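PDB 6P74: OLD nuclease from Thermus scotoductus, which degrades linear or supercoiled double-stranded DNA from 5' to 3', nicks and linearises circular DNA, and carries a DNA-stimulated ATPase activity. Local coordinates for residues Q287-Y291 against S311-D316; L20-I26 against C303-T309; V163-F167 against N226-S230. All coordinates share one frame; numbering follows the deposited sequence.

Overall arrangement
Residues 20-26, leading into strand 23-27, open interaction 2, and their partner 303-309 arrives only after some 280 residues. Within that long excursion interaction 3 opens at 163-167 and closes at 226-230, a shorter loop wholly contained in the first and lying in the region assigned as the dimerization domain. Interaction 1 starts on helix 284-299 before 303-309 has closed interaction 2, and ends at 311-316 just beyond it, so these two cross. They also abut, with centres about 12 Å apart, joining the core sheet of the ATPase domain to one of its covering helices. Interaction 3 stands apart, its centre about 30 Å from that of interaction 2 and about 33 Å from that of interaction 1.

Interaction 1: residues Q287-Y291 against S311-D316; sequences QRYFY and SPIFAD. With SO4 (sulfate ion), chain J.
Tyr291 and Phe314 make an offset edge-to-face pair, the edge of the tyrosine directed at the phenylalanine face with the ring planes 70° apart. Each also offers an aliphatic carbon to the other: Tyr291 CB sits over the Phe314 ring, and Phe314 CA lies over the Tyr291 ring, 4.1 Å from its centroid. With CG anti to the backbone N (chi1 -180°), the Tyr291 ring runs out along segment 311-316, where Ile313 O rests 3.3 Å from Tyr291 CD2 on a ring face, and the phenol end reaches Asp316 CB.

Van der Waals contacts fill in along the helix. Phe314 slides its CE1 against Gln287 CB at 3.6 Å, while its CZ comes to Phe290 CD2 at 3.9 Å. Ile313 wedges between two side chains, CD1 lying against Gln287 OE1 and over one face of the Arg288 guanidinium, while CG2 meets Arg288 CG at 3.7 Å.

The one hydrogen bond between the segments runs from Ser311 OG to Gln287 OE1 (2.9 Å), approaching nearly in line with the carbonyl (C=O...O angle 171°). The same OG accepts from Ile313 N at 3.0 Å, so this hydroxyl takes part in two hydrogen bonds. The Gln287 amide is fixed at its other end as well, where NE2 bonds to Leu282 O.

At the outer edge, Arg288 NH2 donates to O1 of a sulfate at 2.8 Å, that oxygen lying near the guanidinium plane; the ion probably came from the crystallisation liquor.

The Ser311-Ile313 bond defines an ST turn. It shapes the loop that follows strand 304-308, consistent with the position of the switch (H-loop) region in ABC ATPases, and the contact seats this loop on helix 284-299 of the ATPase domain.

Interaction 2: residues L20-I26 against C303-T309; sequences LGPLTAI and CQIIYST
The ring of Tyr307 lies under the neighbouring strand, with Thr24 O and Ala25 CA over one face and Leu23 CD1 at its edge, 3.9 Å from Tyr307 CE2. Its CG takes the crowded position between backbone N and carbonyl carbon (chi1 58°), which folds the ring back beneath Ala25, whose CB touches Tyr307 OH at 3.5 Å. That hydroxyl has its probable hydrogen-bond partner in Phe314 O. The other flat group is the amide of Gln304: NE2 donates to Gly21 O at 3.0 Å with the acceptor in the amide plane, but it comes from above the carbonyl plane. Thr24 OG1 donates to this oxygen from the opposite face, so two bonds pin the turn leading into the strand. Gln304 OE1 is held in turn by Thr272 OG1 and Leu2 N.

Strands 23-26 and 304-308 run parallel, their axes 1° apart. Five backbone bonds join the two segments in the alternating parallel pattern, from Ile305 N to Pro22 O through to Thr309 N to Ile26 O, the shortest being Ile26 N to Tyr307 O at 2.8 Å.

On one face Leu23 CD1 packs against Ile305 CB at 3.6 Å, beside Ala25 and Tyr307. The other carries Thr24, Ile26, Ile306 and Ser308, with Leu20 CD2 reaching Ile306 CD1 at 4.1 Å.

This is the centre of the P-loop NTPase sheet, with strand 272-276 beyond 304-308 and strand 323-328 beyond 23-27. Helix 284-299 covers the Tyr307 face; helix 34-45 covers the Ser308 face, bringing Lys34, of the presumed ATP site (the P-loop), against Ile26 and Ser308.

Interaction 3: residues V163-F167 against N226-S230; sequences VRREF and NPFNS
Phe228 packs its ring against Val163 by a face and against Phe167 by its edge. Val163 CG1 stands over the ring face at a tight 3.2 Å from Phe228 CE1, while the ring edge points into the face of Phe167, with Phe228 CE2 3.4 Å from Phe167 CG. The two ring planes are 79° apart, a T-shaped stack. Pro227 CG adds a looser touch on Phe167 CE2 at 4.0 Å.

Arg164 leads out past this apolar core. CG stands anti to the backbone N (chi1 -178°) and the chain runs on extended to NE, which meets Asn226 OD1 at 2.8 Å. The bond is bent, 133° at the hydrogen, and NE approaches from above the amide carbonyl plane.

Two turns, both in what is assigned as the dimerization domain, place these groups. A weakly bonded last turn of helix 154-166 holds Val163 and Arg164, with Phe167 just past it, and a short 3-10 turn over 227-229 presents Phe228. Ser230 N to Pro227 O at 3.0 Å and the longer Asn229 N to Asn226 O bond support that turn.

The second subunit packs on the same residues: its Val189 touches Val163, its Leu183 meets Phe167 and its Leu184 lies on Pro227.

Interaction 1: residues Q287-Y291 against S311-D316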
loop_
_atom_site.group_PDB
_atom_site.type_symbol
_atom_site.label_atom_id
_atom_site.label_comp_id
_atom_site.label_asym_id
_atom_site.label_seq_id
_atom_site.Cartn_x
_atom_site.Cartn_y
_atom_site.Cartn_z
ATOM N N GLN A 287 -1.671 1.746 -26.683
ATOM C CA GLN A 287 -2.762 1.189 -25.905
ATOM C C GLN A 287 -3.702 0.415 -26.800
ATOM O O GLN A 287 -4.201 -0.653 -26.425
ATOM C CB GLN A 287 -3.508 2.298 -25.175
ATOM C CG GLN A 287 -2.672 3.073 -24.157
ATOM C CD GLN A 287 -3.477 4.233 -23.590
ATOM O OE1 GLN A 287 -4.687 4.118 -23.394
ATOM N NE2 GLN A 287 -2.819 5.361 -23.360
ATOM N N ARG A 288 -3.920 0.919 -28.009
ATOM C CA ARG A 288 -4.751 0.192 -28.952
ATOM C C ARG A 288 -4.094 -1.112 -29.351
ATOM O O ARG A 288 -4.757 -2.149 -29.439
ATOM C CB ARG A 288 -5.043 1.061 -30.174
ATOM C CG ARG A 288 -6.260 1.939 -29.975
ATOM C CD ARG A 288 -6.608 2.822 -31.205
ATOM N NE ARG A 288 -6.168 4.205 -31.013
ATOM C CZ ARG A 288 -6.893 5.162 -30.429
ATOM N NH1 ARG A 288 -8.133 4.918 -29.988
ATOM N NH2 ARG A 288 -6.374 6.375 -30.300
ATOM N N TYR A 289 -2.786 -1.085 -29.581
ATOM C CA TYR A 289 -2.080 -2.310 -29.931
ATOM C C TYR A 289 -2.144 -3.326 -28.782
ATOM O O TYR A 289 -2.469 -4.495 -28.987
ATOM C CB TYR A 289 -0.639 -1.953 -30.323
ATOM C CG TYR A 289 0.202 -3.129 -30.715
ATOM C CD1 TYR A 289 0.779 -3.922 -29.752
ATOM C CD2 TYR A 289 0.423 -3.442 -32.048
ATOM C CE1 TYR A 289 1.542 -5.005 -30.086
ATOM C CE2 TYR A 289 1.198 -4.531 -32.401
ATOM C CZ TYR A 289 1.749 -5.313 -31.401
ATOM O OH TYR A 289 2.520 -6.415 -31.693
ATOM N N PHE A 290 -1.897 -2.876 -27.550
ATOM C CA PHE A 290 -1.928 -3.767 -26.394
ATOM C C PHE A 290 -3.323 -4.375 -26.192
ATOM O O PHE A 290 -3.469 -5.594 -26.015
ATOM C CB PHE A 290 -1.460 -2.983 -25.160
ATOM C CG PHE A 290 -1.051 -3.839 -23.989
ATOM C CD1 PHE A 290 -0.724 -5.186 -24.159
ATOM C CD2 PHE A 290 -0.992 -3.294 -22.712
ATOM C CE1 PHE A 290 -0.359 -5.963 -23.069
ATOM C CE2 PHE A 290 -0.615 -4.067 -21.621
ATOM C CZ PHE A 290 -0.308 -5.401 -21.794
ATOM N N TYR A 291 -4.363 -3.537 -26.218
ATOM C CA TYR A 291 -5.725 -4.034 -26.044
ATOM C C TYR A 291 -6.072 -5.092 -27.088
ATOM O O TYR A 291 -6.619 -6.149 -26.758
ATOM C CB TYR A 291 -6.723 -2.876 -26.104
ATOM C CG TYR A 291 -8.177 -3.288 -25.921
ATOM C CD1 TYR A 291 -8.608 -3.899 -24.753
ATOM C CD2 TYR A 291 -9.119 -3.050 -26.916
ATOM C CE1 TYR A 291 -9.942 -4.280 -24.581
ATOM C CE2 TYR A 291 -10.452 -3.420 -26.749
ATOM C CZ TYR A 291 -10.854 -4.029 -25.579
ATOM O OH TYR A 291 -12.174 -4.390 -25.415
ATOM N N SER A 311 -8.905 3.955 -19.083
ATOM C CA SER A 311 -8.763 4.284 -20.488
ATOM C C SER A 311 -9.970 3.808 -21.260
ATOM O O SER A 311 -10.348 2.638 -21.138
ATOM C CB SER A 311 -7.510 3.639 -21.065
ATOM O OG SER A 311 -7.471 3.789 -22.480
ATOM N N PRO A 312 -10.608 4.661 -22.063
ATOM C CA PRO A 312 -11.667 4.164 -22.951
ATOM C C PRO A 312 -11.154 3.217 -24.037
ATOM O O PRO A 312 -11.962 2.642 -24.778
ATOM C CB PRO A 312 -12.260 5.446 -23.551
ATOM C CG PRO A 312 -11.178 6.470 -23.421
ATOM C CD PRO A 312 -10.394 6.109 -22.184
ATOM N N ILE A 313 -9.849 3.054 -24.184
ATOM C CA ILE A 313 -9.375 2.126 -25.196
ATOM C C ILE A 313 -9.464 0.696 -24.686
ATOM O O ILE A 313 -9.768 -0.218 -25.457
ATOM C CB ILE A 313 -7.956 2.523 -25.633
ATOM C CG1 ILE A 313 -8.021 3.831 -26.445
ATOM C CG2 ILE A 313 -7.300 1.417 -26.428
ATOM C CD1 ILE A 313 -6.780 4.713 -26.264
ATOM N N PHE A 314 -9.281 0.488 -23.379
ATOM C CA PHE A 314 -9.388 -0.828 -22.756
ATOM C C PHE A 314 -10.790 -1.150 -22.240
ATOM O O PHE A 314 -11.028 -2.271 -21.768
ATOM C CB PHE A 314 -8.385 -0.943 -21.600
ATOM C CG PHE A 314 -6.956 -1.022 -22.042
ATOM C CD1 PHE A 314 -6.223 0.135 -22.286
ATOM C CD2 PHE A 314 -6.340 -2.256 -22.220
ATOM C CE1 PHE A 314 -4.904 0.061 -22.706
ATOM C CE2 PHE A 314 -5.017 -2.344 -22.632
ATOM C CZ PHE A 314 -4.296 -1.185 -22.874
ATOM N N ALA A 315 -11.726 -0.216 -22.298
ATOM C CA ALA A 315 -13.076 -0.474 -21.803
ATOM C C ALA A 315 -14.013 -0.244 -22.982
ATOM O O ALA A 315 -14.508 0.866 -23.188
ATOM C CB ALA A 315 -13.395 0.391 -20.612
ATOM N N ASP A 316 -14.238 -1.308 -23.755
ATOM C CA ASP A 316 -14.952 -1.245 -25.026
ATOM C C ASP A 316 -16.435 -1.507 -24.803
ATOM O O ASP A 316 -16.803 -2.574 -24.297
ATOM C CB ASP A 316 -14.380 -2.275 -25.995
ATOM C CG ASP A 316 -14.677 -1.945 -27.429
ATOM O OD1 ASP A 316 -15.876 -1.778 -27.782
ATOM O OD2 ASP A 316 -13.695 -1.837 -28.201
HETATM S S SO4 J . -3.864 9.088 -31.636
HETATM O O1 SO4 J . -4.154 7.673 -31.418
HETATM O O2 SO4 J . -4.454 9.522 -32.901
HETATM O O3 SO4 J . -2.422 9.285 -31.692
HETATM O O4 SO4 J . -4.410 9.868 -30.531
#

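Interaction 2: residues L20-I26 against C303-T309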
loop_
_atom_site.group_PDB
_atom_site.type_symbol
_atom_site.label_atom_id
_atom_site.label_comp_id
_atom_site.label_asym_id
_atom_site.label_seq_id
_atom_site.Cartn_x
_atom_site.Cartn_y
_atom_site.Cartn_z
ATOM N N LEU A 20 -16.504 -13.321 -13.173
ATOM C CA LEU A 20 -15.250 -13.066 -13.856
ATOM C C LEU A 20 -15.256 -13.835 -15.166
ATOM O O LEU A 20 -15.665 -14.993 -15.205
ATOM C CB LEU A 20 -14.061 -13.470 -12.993
ATOM C CG LEU A 20 -13.934 -12.722 -11.665
ATOM C CD1 LEU A 20 -12.871 -13.389 -10.810
ATOM C CD2 LEU A 20 -13.559 -11.289 -11.903
ATOM N N GLY A 21 -14.826 -13.181 -16.237
ATOM C CA GLY A 21 -14.781 -13.802 -17.539
ATOM C C GLY A 21 -13.408 -13.724 -18.176
ATOM O O GLY A 21 -12.451 -13.187 -17.601
ATOM N N PRO A 22 -13.295 -14.251 -19.398
ATOM C CA PRO A 22 -11.962 -14.370 -20.018
ATOM C C PRO A 22 -11.274 -13.029 -20.143
ATOM O O PRO A 22 -10.047 -12.928 -20.013
ATOM C CB PRO A 22 -12.262 -14.987 -21.397
ATOM C CG PRO A 22 -13.677 -15.490 -21.323
ATOM C CD PRO A 22 -14.384 -14.604 -20.326
ATOM N N LEU A 23 -12.055 -11.988 -20.399
ATOM C CA LEU A 23 -11.613 -10.614 -20.272
ATOM C C LEU A 23 -12.563 -9.955 -19.288
ATOM O O LEU A 23 -13.782 -9.994 -19.488
ATOM C CB LEU A 23 -11.648 -9.901 -21.620
ATOM C CG LEU A 23 -10.801 -8.655 -21.781
ATOM C CD1 LEU A 23 -9.349 -9.043 -21.674
ATOM C CD2 LEU A 23 -11.085 -8.045 -23.129
ATOM N N THR A 24 -12.013 -9.385 -18.215
ATOM C CA THR A 24 -12.802 -8.670 -17.218
ATOM C C THR A 24 -12.214 -7.269 -17.103
ATOM O O THR A 24 -11.063 -7.111 -16.683
ATOM C CB THR A 24 -12.806 -9.397 -15.875
ATOM O OG1 THR A 24 -13.117 -10.789 -16.068
ATOM C CG2 THR A 24 -13.838 -8.789 -14.965
ATOM N N ALA A 25 -12.995 -6.253 -17.502
ATOM C CA ALA A 25 -12.553 -4.864 -17.532
ATOM C C ALA A 25 -13.294 -4.141 -16.421
ATOM O O ALA A 25 -14.521 -3.990 -16.482
ATOM C CB ALA A 25 -12.831 -4.204 -18.884
ATOM N N ILE A 26 -12.552 -3.687 -15.419
ATOM C CA ILE A 26 -13.123 -3.131 -14.201
ATOM C C ILE A 26 -12.917 -1.624 -14.222
ATOM O O ILE A 26 -11.775 -1.153 -14.261
ATOM C CB ILE A 26 -12.482 -3.758 -12.959
ATOM C CG1 ILE A 26 -12.534 -5.295 -13.069
ATOM C CG2 ILE A 26 -13.123 -3.200 -11.722
ATOM C CD1 ILE A 26 -12.116 -6.026 -11.801
ATOM N N CYS A 303 -5.295 -17.182 -22.364
ATOM C CA CYS A 303 -5.146 -16.664 -21.013
ATOM C C CYS A 303 -6.455 -15.999 -20.622
ATOM O O CYS A 303 -7.375 -15.857 -21.433
ATOM C CB CYS A 303 -3.994 -15.668 -20.916
ATOM S SG CYS A 303 -4.359 -14.157 -21.793
ATOM N N GLN A 304 -6.525 -15.594 -19.364
ATOM C CA GLN A 304 -7.602 -14.765 -18.861
ATOM C C GLN A 304 -6.983 -13.473 -18.348
ATOM O O GLN A 304 -5.992 -13.517 -17.613
ATOM C CB GLN A 304 -8.375 -15.492 -17.756
ATOM C CG GLN A 304 -9.240 -14.565 -16.917
ATOM C CD GLN A 304 -9.941 -15.289 -15.789
ATOM O OE1 GLN A 304 -9.327 -16.104 -15.085
ATOM N NE2 GLN A 304 -11.238 -14.993 -15.600
ATOM N N ILE A 305 -7.541 -12.328 -18.753
ATOM C CA ILE A 305 -7.022 -11.015 -18.353
ATOM C C ILE A 305 -8.068 -10.314 -17.503
ATOM O O ILE A 305 -9.205 -10.101 -17.946
ATOM C CB ILE A 305 -6.646 -10.138 -19.563
ATOM C CG1 ILE A 305 -5.673 -10.864 -20.479
ATOM C CG2 ILE A 305 -5.997 -8.849 -19.096
ATOM C CD1 ILE A 305 -4.308 -11.042 -19.846
ATOM N N ILE A 306 -7.679 -9.928 -16.297
ATOM C CA ILE A 306 -8.526 -9.165 -15.400
ATOM C C ILE A 306 -7.790 -7.872 -15.103
ATOM O O ILE A 306 -6.632 -7.908 -14.676
ATOM C CB ILE A 306 -8.817 -9.935 -14.104
ATOM C CG1 ILE A 306 -9.557 -11.239 -14.405
ATOM C CG2 ILE A 306 -9.573 -9.060 -13.094
ATOM C CD1 ILE A 306 -9.700 -12.123 -13.170
ATOM N N TYR A 307 -8.448 -6.732 -15.317
ATOM C CA TYR A 307 -7.736 -5.484 -15.096
ATOM C C TYR A 307 -8.670 -4.360 -14.672
ATOM O O TYR A 307 -9.861 -4.348 -15.002
ATOM C CB TYR A 307 -6.955 -5.079 -16.343
ATOM C CG TYR A 307 -7.788 -4.918 -17.585
ATOM C CD1 TYR A 307 -8.466 -3.735 -17.837
ATOM C CD2 TYR A 307 -7.876 -5.933 -18.516
ATOM C CE1 TYR A 307 -9.216 -3.575 -18.969
ATOM C CE2 TYR A 307 -8.610 -5.781 -19.655
ATOM C CZ TYR A 307 -9.279 -4.594 -19.882
ATOM O OH TYR A 307 -10.026 -4.432 -21.026
ATOM N N SER A 308 -8.113 -3.438 -13.892
ATOM C CA SER A 308 -8.669 -2.108 -13.708
ATOM C C SER A 308 -8.128 -1.199 -14.812
ATOM O O SER A 308 -7.031 -1.413 -15.332
ATOM C CB SER A 308 -8.327 -1.558 -12.321
ATOM O OG SER A 308 -6.922 -1.443 -12.119
ATOM N N THR A 309 -8.931 -0.207 -15.201
ATOM C CA THR A 309 -8.527 0.718 -16.251
ATOM C C THR A 309 -9.231 2.055 -16.087
ATOM O O THR A 309 -10.341 2.140 -15.549
ATOM C CB THR A 309 -8.826 0.167 -17.652
ATOM O OG1 THR A 309 -8.143 0.955 -18.625
ATOM C CG2 THR A 309 -10.312 0.232 -17.945
#

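Interaction 3: residues V163-F167 against N226-S230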
loop_
_atom_site.group_PDB
_atom_site.type_symbol
_atom_site.label_atom_id
_atom_site.label_comp_id
_atom_site.label_asym_id
_atom_site.label_seq_id
_atom_site.Cartn_x
_atom_site.Cartn_y
_atom_site.Cartn_z
ATOM N N VAL A 163 12.237 -22.051 -22.218
ATOM C CA VAL A 163 13.677 -21.927 -22.434
ATOM C C VAL A 163 14.441 -22.637 -21.327
ATOM O O VAL A 163 15.315 -23.469 -21.588
ATOM C CB VAL A 163 14.069 -20.441 -22.521
ATOM C CG1 VAL A 163 15.571 -20.267 -22.431
ATOM C CG2 VAL A 163 13.536 -19.843 -23.798
ATOM N N ARG A 164 14.128 -22.301 -20.071
ATOM C CA ARG A 164 14.732 -22.968 -18.922
ATOM C C ARG A 164 14.630 -24.485 -19.035
ATOM O O ARG A 164 15.461 -25.212 -18.474
ATOM C CB ARG A 164 14.057 -22.470 -17.637
ATOM C CG ARG A 164 14.622 -23.034 -16.357
ATOM C CD ARG A 164 13.778 -22.634 -15.158
ATOM N NE ARG A 164 14.141 -23.402 -13.961
ATOM C CZ ARG A 164 13.549 -24.536 -13.582
ATOM N NH1 ARG A 164 12.559 -25.040 -14.304
ATOM N NH2 ARG A 164 13.942 -25.167 -12.479
ATOM N N ARG A 165 13.627 -24.982 -19.763
ATOM C CA ARG A 165 13.438 -26.421 -19.914
ATOM C C ARG A 165 14.528 -27.025 -20.790
ATOM O O ARG A 165 15.346 -27.820 -20.320
ATOM C CB ARG A 165 12.047 -26.696 -20.493
ATOM C CG ARG A 165 11.558 -28.138 -20.408
ATOM C CD ARG A 165 10.024 -28.165 -20.369
ATOM N NE ARG A 165 9.422 -27.240 -21.338
ATOM C CZ ARG A 165 8.247 -26.628 -21.176
ATOM N NH1 ARG A 165 7.540 -26.826 -20.073
ATOM N NH2 ARG A 165 7.780 -25.805 -22.111
ATOM N N GLU A 166 14.570 -26.645 -22.065
ATOM C CA GLU A 166 15.509 -27.236 -23.009
ATOM C C GLU A 166 16.936 -26.750 -22.823
ATOM O O GLU A 166 17.796 -27.081 -23.648
ATOM C CB GLU A 166 15.063 -26.957 -24.441
ATOM C CG GLU A 166 13.722 -27.551 -24.781
ATOM C CD GLU A 166 13.047 -26.798 -25.900
ATOM O OE1 GLU A 166 13.605 -26.785 -27.019
ATOM O OE2 GLU A 166 11.976 -26.195 -25.656
ATOM N N PHE A 167 17.214 -25.985 -21.773
ATOM C CA PHE A 167 18.582 -25.563 -21.513
ATOM C C PHE A 167 19.451 -26.765 -21.165
ATOM O O PHE A 167 19.048 -27.637 -20.389
ATOM C CB PHE A 167 18.611 -24.552 -20.379
ATOM C CG PHE A 167 19.980 -24.006 -20.086
ATOM C CD1 PHE A 167 20.723 -23.387 -21.088
ATOM C CD2 PHE A 167 20.514 -24.085 -18.800
ATOM C CE1 PHE A 167 21.981 -22.873 -20.816
ATOM C CE2 PHE A 167 21.768 -23.563 -18.519
ATOM C CZ PHE A 167 22.503 -22.959 -19.528
ATOM N N ASN A 226 20.306 -22.254 -12.060
ATOM C CA ASN A 226 19.074 -21.850 -12.738
ATOM C C ASN A 226 19.220 -20.401 -13.192
ATOM O O ASN A 226 18.652 -19.484 -12.580
ATOM C CB ASN A 226 17.862 -22.029 -11.824
ATOM C CG ASN A 226 16.548 -21.819 -12.549
ATOM O OD1 ASN A 226 16.477 -21.918 -13.776
ATOM N ND2 ASN A 226 15.497 -21.526 -11.791
ATOM N N PRO A 227 19.963 -20.160 -14.277
ATOM C CA PRO A 227 20.289 -18.771 -14.651
ATOM C C PRO A 227 19.103 -17.986 -15.193
ATOM O O PRO A 227 19.002 -16.776 -14.941
ATOM C CB PRO A 227 21.385 -18.950 -15.710
ATOM C CG PRO A 227 21.087 -20.283 -16.316
ATOM C CD PRO A 227 20.572 -21.142 -15.191
ATOM N N PHE A 228 18.197 -18.643 -15.923
ATOM C CA PHE A 228 17.005 -17.987 -16.440
ATOM C C PHE A 228 16.079 -17.452 -15.339
ATOM O O PHE A 228 15.059 -16.833 -15.658
ATOM C CB PHE A 228 16.274 -18.957 -17.369
ATOM C CG PHE A 228 17.105 -19.374 -18.536
ATOM C CD1 PHE A 228 17.205 -18.563 -19.656
ATOM C CD2 PHE A 228 17.823 -20.551 -18.505
ATOM C CE1 PHE A 228 17.990 -18.925 -20.738
ATOM C CE2 PHE A 228 18.608 -20.920 -19.580
ATOM C CZ PHE A 228 18.691 -20.106 -20.703
ATOM N N ASN A 229 16.398 -17.652 -14.062
ATOM C CA ASN A 229 15.630 -17.061 -12.970
ATOM C C ASN A 229 16.137 -15.691 -12.549
ATOM O O ASN A 229 15.507 -15.042 -11.711
ATOM C CB ASN A 229 15.630 -17.981 -11.747
ATOM C CG ASN A 229 14.340 -18.769 -11.615
ATOM O OD1 ASN A 229 13.605 -18.962 -12.593
ATOM N ND2 ASN A 229 14.058 -19.234 -10.401
ATOM N N SER A 230 17.253 -15.239 -13.093
ATOM C CA SER A 230 17.768 -13.905 -12.833
ATOM C C SER A 230 17.840 -13.061 -14.098
ATOM O O SER A 230 18.277 -11.903 -14.037
ATOM C CB SER A 230 19.156 -13.998 -12.183
ATOM O OG SER A 230 19.502 -15.353 -11.923
#